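Local coordinates for chromosome partition protein Smc (Pyrococcus yayanosii, PDB 5XEI) that hydrolyses ATP and binds DNA as a homodimeric Smc protein, and is probably required for chromosome condensation and partitioning, at residues 193-204 with 329-340. Numbering follows the deposited sequence.
Sequences VDLLIKEVKKQL and VERRYLELKSKR
Ile-197 CD1 lies over one face of the Arg-340 guanidinium, 3.6 Å from NH2, while Asp-194 OD1 meets the edge of the same group in its plane. Val-200 CG2 sits similarly over a face of the Arg-332 guanidinium, offset toward its rim and 3.4 Å from NH1. The Tyr-333 ring takes Val-200 CG1 at its edge, with Leu-204 CD1 and Lys-201 CB approaching obliquely. All belong to an antiparallel coiled coil, part of the coiled-coil arm that extends from the Smc ATPase head, and illustrate how knobs-into-holes packing joins two helices distant in sequence. Helices 170-246 and 321-383 pair here; in these short segments the axes approach to 9.6 Å, with their directions 149° apart.

Ile-197 is a knob among Tyr-333, Leu-336, Lys-337 and Arg-340, its CG1 resting 3.5 Å from Leu-336 CB as the two side chains run past each other in opposite directions. One turn on, Val-200 fills the hole formed by Val-329, Arg-332, Tyr-333 and Leu-336. Tyr-333 answers from the other helix: with CG anti to the backbone N (chi1 -171°), its ring enters among Ile-197, Val-200, Lys-201 and Leu-204. Its hydroxyl accepts a weak bond from Lys-337 NZ, whereas the ammonium of Lys-201 pairs with Asp-205 along its own helix.

At the ends of the seam, Leu-204 also touches Phe-326 and Val-193 reaches Leu-343, so the packing continues along helix 321-383 in both directions. Beside Val-193, a bend at chi3 turns the Arg-340 guanidinium toward Asp-194, and NH2 donates to OD1 across 3.3 Å in a nearly straight hydrogen bond that forms part of a salt bridge. The N-H...O angle is 163°, and NH2 of Arg-340 meets Asp-194 OD1 almost along the carboxylate C-O axis.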
loop_
_atom_site.group_PDB
_atom_site.type_symbol
_atom_site.label_atom_id
_atom_site.label_comp_id
_atom_site.label_asym_id
_atom_site.label_seq_id
_atom_site.Cartn_x
_atom_site.Cartn_y
_atom_site.Cartn_z
ATOM N N VAL A 193 -7.868 24.068 0.824
ATOM C CA VAL A 193 -7.879 25.212 1.719
ATOM C C VAL A 193 -7.197 26.409 1.065
ATOM O O VAL A 193 -7.685 27.543 1.157
ATOM C CB VAL A 193 -7.235 24.821 3.057
ATOM C CG1 VAL A 193 -6.770 26.028 3.799
ATOM C CG2 VAL A 193 -8.240 24.054 3.886
ATOM N N ASP A 194 -6.087 26.175 0.357
ATOM C CA ASP A 194 -5.389 27.275 -0.311
ATOM C C ASP A 194 -6.282 27.966 -1.333
ATOM O O ASP A 194 -6.244 29.199 -1.477
ATOM C CB ASP A 194 -4.130 26.769 -1.006
ATOM C CG ASP A 194 -3.071 26.331 -0.041
ATOM O OD1 ASP A 194 -2.644 27.152 0.809
ATOM O OD2 ASP A 194 -2.664 25.153 -0.143
ATOM N N LEU A 195 -7.063 27.182 -2.081
ATOM C CA LEU A 195 -7.930 27.765 -3.093
ATOM C C LEU A 195 -9.086 28.519 -2.442
ATOM O O LEU A 195 -9.543 29.533 -2.979
ATOM C CB LEU A 195 -8.427 26.674 -4.045
ATOM C CG LEU A 195 -7.522 26.138 -5.168
ATOM C CD1 LEU A 195 -8.222 25.037 -6.000
ATOM C CD2 LEU A 195 -7.090 27.257 -6.087
ATOM N N LEU A 196 -9.539 28.064 -1.267
ATOM C CA LEU A 196 -10.578 28.776 -0.539
ATOM C C LEU A 196 -10.053 30.074 0.042
ATOM O O LEU A 196 -10.752 31.095 0.033
ATOM C CB LEU A 196 -11.134 27.897 0.567
ATOM C CG LEU A 196 -11.756 26.625 -0.009
ATOM C CD1 LEU A 196 -12.381 25.812 1.086
ATOM C CD2 LEU A 196 -12.789 26.927 -1.068
ATOM N N ILE A 197 -8.828 30.047 0.562
ATOM C CA ILE A 197 -8.232 31.254 1.117
ATOM C C ILE A 197 -8.068 32.306 0.043
ATOM O O ILE A 197 -8.258 33.501 0.291
ATOM C CB ILE A 197 -6.890 30.917 1.773
ATOM C CG1 ILE A 197 -7.119 29.986 2.955
ATOM C CG2 ILE A 197 -6.130 32.186 2.130
ATOM C CD1 ILE A 197 -5.922 29.864 3.884
ATOM N N LYS A 198 -7.711 31.889 -1.169
ATOM C CA LYS A 198 -7.456 32.881 -2.198
ATOM C C LYS A 198 -8.745 33.623 -2.565
ATOM O O LYS A 198 -8.751 34.857 -2.630
ATOM C CB LYS A 198 -6.784 32.223 -3.409
ATOM C CG LYS A 198 -6.490 33.204 -4.543
ATOM C CD LYS A 198 -5.380 32.718 -5.484
ATOM C CE LYS A 198 -4.880 33.867 -6.370
ATOM N NZ LYS A 198 -3.484 33.617 -6.871
ATOM N N GLU A 199 -9.858 32.901 -2.750
ATOM C CA GLU A 199 -11.113 33.572 -3.090
ATOM C C GLU A 199 -11.646 34.369 -1.910
ATOM O O GLU A 199 -12.050 35.529 -2.060
ATOM C CB GLU A 199 -12.186 32.580 -3.560
ATOM C CG GLU A 199 -13.556 33.303 -3.714
ATOM C CD GLU A 199 -14.672 32.486 -4.396
ATOM O OE1 GLU A 199 -15.867 32.811 -4.175
ATOM O OE2 GLU A 199 -14.373 31.548 -5.169
ATOM N N VAL A 200 -11.689 33.744 -0.733
ATOM C CA VAL A 200 -12.215 34.417 0.443
ATOM C C VAL A 200 -11.463 35.715 0.685
ATOM O O VAL A 200 -12.065 36.773 0.894
ATOM C CB VAL A 200 -12.151 33.477 1.653
ATOM C CG1 VAL A 200 -12.163 34.275 2.926
ATOM C CG2 VAL A 200 -13.327 32.498 1.597
ATOM N N LYS A 201 -10.133 35.659 0.611
ATOM C CA LYS A 201 -9.323 36.858 0.789
ATOM C C LYS A 201 -9.705 37.927 -0.231
ATOM O O LYS A 201 -9.644 39.129 0.058
ATOM C CB LYS A 201 -7.845 36.476 0.691
ATOM C CG LYS A 201 -6.848 37.601 0.644
ATOM C CD LYS A 201 -7.015 38.567 1.791
ATOM C CE LYS A 201 -5.894 39.581 1.759
ATOM N NZ LYS A 201 -6.453 40.912 1.460
ATOM N N LYS A 202 -10.153 37.517 -1.408
ATOM C CA LYS A 202 -10.484 38.512 -2.417
ATOM C C LYS A 202 -11.897 39.047 -2.198
ATOM O O LYS A 202 -12.148 40.256 -2.319
ATOM C CB LYS A 202 -10.272 37.889 -3.798
ATOM C CG LYS A 202 -10.946 38.562 -4.941
ATOM C CD LYS A 202 -10.726 37.724 -6.200
ATOM C CE LYS A 202 -11.663 38.111 -7.345
ATOM N NZ LYS A 202 -11.216 37.547 -8.656
ATOM N N GLN A 203 -12.815 38.161 -1.817
ATOM C CA GLN A 203 -14.136 38.585 -1.384
ATOM C C GLN A 203 -14.057 39.516 -0.179
ATOM O O GLN A 203 -14.759 40.533 -0.121
ATOM C CB GLN A 203 -14.965 37.351 -1.069
ATOM C CG GLN A 203 -16.042 37.584 -0.063
ATOM C CD GLN A 203 -17.012 36.426 0.002
ATOM O OE1 GLN A 203 -16.613 35.249 -0.071
ATOM N NE2 GLN A 203 -18.302 36.749 0.124
ATOM N N LEU A 204 -13.200 39.191 0.788
ATOM C CA LEU A 204 -13.094 40.000 2.001
ATOM C C LEU A 204 -12.776 41.444 1.660
ATOM O O LEU A 204 -13.240 42.374 2.327
ATOM C CB LEU A 204 -12.008 39.420 2.906
ATOM C CG LEU A 204 -12.013 39.507 4.431
ATOM C CD1 LEU A 204 -10.833 38.689 4.946
ATOM C CD2 LEU A 204 -11.965 40.916 4.965
ATOM N N VAL A 329 -17.238 37.031 6.834
ATOM C CA VAL A 329 -16.247 36.522 5.904
ATOM C C VAL A 329 -14.877 36.578 6.545
ATOM O O VAL A 329 -14.026 35.716 6.291
ATOM C CB VAL A 329 -16.301 37.298 4.579
ATOM C CG1 VAL A 329 -15.219 36.824 3.644
ATOM C CG2 VAL A 329 -17.660 37.137 3.924
ATOM N N GLU A 330 -14.652 37.547 7.424
ATOM C CA GLU A 330 -13.383 37.593 8.125
ATOM C C GLU A 330 -13.196 36.371 9.036
ATOM O O GLU A 330 -12.124 35.753 9.042
ATOM C CB GLU A 330 -13.267 38.893 8.901
ATOM C CG GLU A 330 -12.056 38.867 9.750
ATOM C CD GLU A 330 -10.929 39.579 9.068
ATOM O OE1 GLU A 330 -9.780 39.162 9.274
ATOM O OE2 GLU A 330 -11.195 40.535 8.319
ATOM N N ARG A 331 -14.227 36.005 9.808
ATOM C CA ARG A 331 -14.132 34.779 10.599
ATOM C C ARG A 331 -13.784 33.590 9.720
ATOM O O ARG A 331 -12.910 32.789 10.070
ATOM C CB ARG A 331 -15.426 34.506 11.376
ATOM C CG ARG A 331 -15.846 35.630 12.292
ATOM C CD ARG A 331 -16.985 35.243 13.242
ATOM N NE ARG A 331 -18.052 36.242 13.192
ATOM C CZ ARG A 331 -18.207 37.226 14.078
ATOM N NH1 ARG A 331 -19.212 38.089 13.937
ATOM N NH2 ARG A 331 -17.354 37.362 15.096
ATOM N N ARG A 332 -14.428 33.472 8.562
ATOM C CA ARG A 332 -14.081 32.389 7.649
ATOM C C ARG A 332 -12.626 32.502 7.204
ATOM O O ARG A 332 -11.905 31.500 7.124
ATOM C CB ARG A 332 -15.022 32.396 6.445
ATOM C CG ARG A 332 -14.947 31.130 5.633
ATOM C CD ARG A 332 -15.767 31.194 4.366
ATOM N NE ARG A 332 -15.427 30.061 3.503
ATOM C CZ ARG A 332 -15.703 29.992 2.200
ATOM N NH1 ARG A 332 -16.339 30.987 1.583
ATOM N NH2 ARG A 332 -15.347 28.922 1.508
ATOM N N TYR A 333 -12.166 33.725 6.953
ATOM C CA TYR A 333 -10.778 33.927 6.569
ATOM C C TYR A 333 -9.842 33.433 7.657
ATOM O O TYR A 333 -9.011 32.551 7.422
ATOM C CB TYR A 333 -10.534 35.397 6.281
ATOM C CG TYR A 333 -9.194 35.678 5.679
ATOM C CD1 TYR A 333 -8.859 35.178 4.427
ATOM C CD2 TYR A 333 -8.270 36.470 6.341
ATOM C CE1 TYR A 333 -7.624 35.439 3.860
ATOM C CE2 TYR A 333 -7.042 36.744 5.783
ATOM C CZ TYR A 333 -6.725 36.228 4.543
ATOM O OH TYR A 333 -5.496 36.502 3.998
ATOM N N LEU A 334 -9.982 33.977 8.871
ATOM C CA LEU A 334 -9.091 33.584 9.957
ATOM C C LEU A 334 -9.188 32.098 10.264
ATOM O O LEU A 334 -8.237 31.521 10.814
ATOM C CB LEU A 334 -9.375 34.397 11.221
ATOM C CG LEU A 334 -8.585 35.703 11.294
ATOM C CD1 LEU A 334 -8.843 36.435 12.580
ATOM C CD2 LEU A 334 -7.089 35.473 11.107
ATOM N N GLU A 335 -10.288 31.451 9.896
ATOM C CA GLU A 335 -10.322 30.046 10.230
ATOM C C GLU A 335 -9.667 29.189 9.175
ATOM O O GLU A 335 -9.044 28.178 9.505
ATOM C CB GLU A 335 -11.743 29.594 10.458
ATOM C CG GLU A 335 -12.076 29.700 11.893
ATOM C CD GLU A 335 -13.413 29.109 12.194
ATOM O OE1 GLU A 335 -13.684 27.969 11.729
ATOM O OE2 GLU A 335 -14.194 29.810 12.881
ATOM N N LEU A 336 -9.797 29.571 7.907
ATOM C CA LEU A 336 -9.027 28.896 6.873
ATOM C C LEU A 336 -7.521 29.018 7.132
ATOM O O LEU A 336 -6.782 28.045 6.959
ATOM C CB LEU A 336 -9.402 29.456 5.507
ATOM C CG LEU A 336 -10.799 29.182 4.976
ATOM C CD1 LEU A 336 -10.976 29.920 3.657
ATOM C CD2 LEU A 336 -11.008 27.685 4.772
ATOM N N LYS A 337 -7.047 30.200 7.555
ATOM C CA LYS A 337 -5.648 30.335 7.936
ATOM C C LYS A 337 -5.324 29.456 9.131
ATOM O O LYS A 337 -4.170 29.045 9.312
ATOM C CB LYS A 337 -5.301 31.787 8.273
ATOM C CG LYS A 337 -5.790 32.795 7.273
ATOM C CD LYS A 337 -4.688 33.317 6.366
ATOM C CE LYS A 337 -3.948 34.506 6.965
ATOM N NZ LYS A 337 -3.132 35.175 5.888
ATOM N N SER A 338 -6.319 29.173 9.970
ATOM C CA SER A 338 -6.066 28.278 11.085
ATOM C C SER A 338 -6.004 26.845 10.608
ATOM O O SER A 338 -5.063 26.120 10.924
ATOM C CB SER A 338 -7.141 28.426 12.154
ATOM O OG SER A 338 -6.905 27.481 13.183
ATOM N N LYS A 339 -6.998 26.429 9.836
ATOM C CA LYS A 339 -7.026 25.076 9.299
ATOM C C LYS A 339 -5.755 24.765 8.502
ATOM O O LYS A 339 -5.093 23.744 8.745
ATOM C CB LYS A 339 -8.282 24.920 8.446
ATOM C CG LYS A 339 -8.407 23.638 7.675
ATOM C CD LYS A 339 -9.639 22.861 8.144
ATOM C CE LYS A 339 -10.149 21.907 7.054
ATOM N NZ LYS A 339 -11.204 20.958 7.528
ATOM N N ARG A 340 -5.383 25.647 7.564
ATOM C CA ARG A 340 -4.174 25.429 6.775
ATOM C C ARG A 340 -3.003 25.012 7.656
ATOM O O ARG A 340 -2.410 23.953 7.440
ATOM C CB ARG A 340 -3.811 26.675 5.961
ATOM C CG ARG A 340 -2.414 26.588 5.319
ATOM C CD ARG A 340 -2.220 27.573 4.177
ATOM N NE ARG A 340 -2.062 28.948 4.653
ATOM C CZ ARG A 340 -2.228 30.033 3.892
ATOM N NH1 ARG A 340 -2.071 31.254 4.415
ATOM N NH2 ARG A 340 -2.574 29.898 2.610
#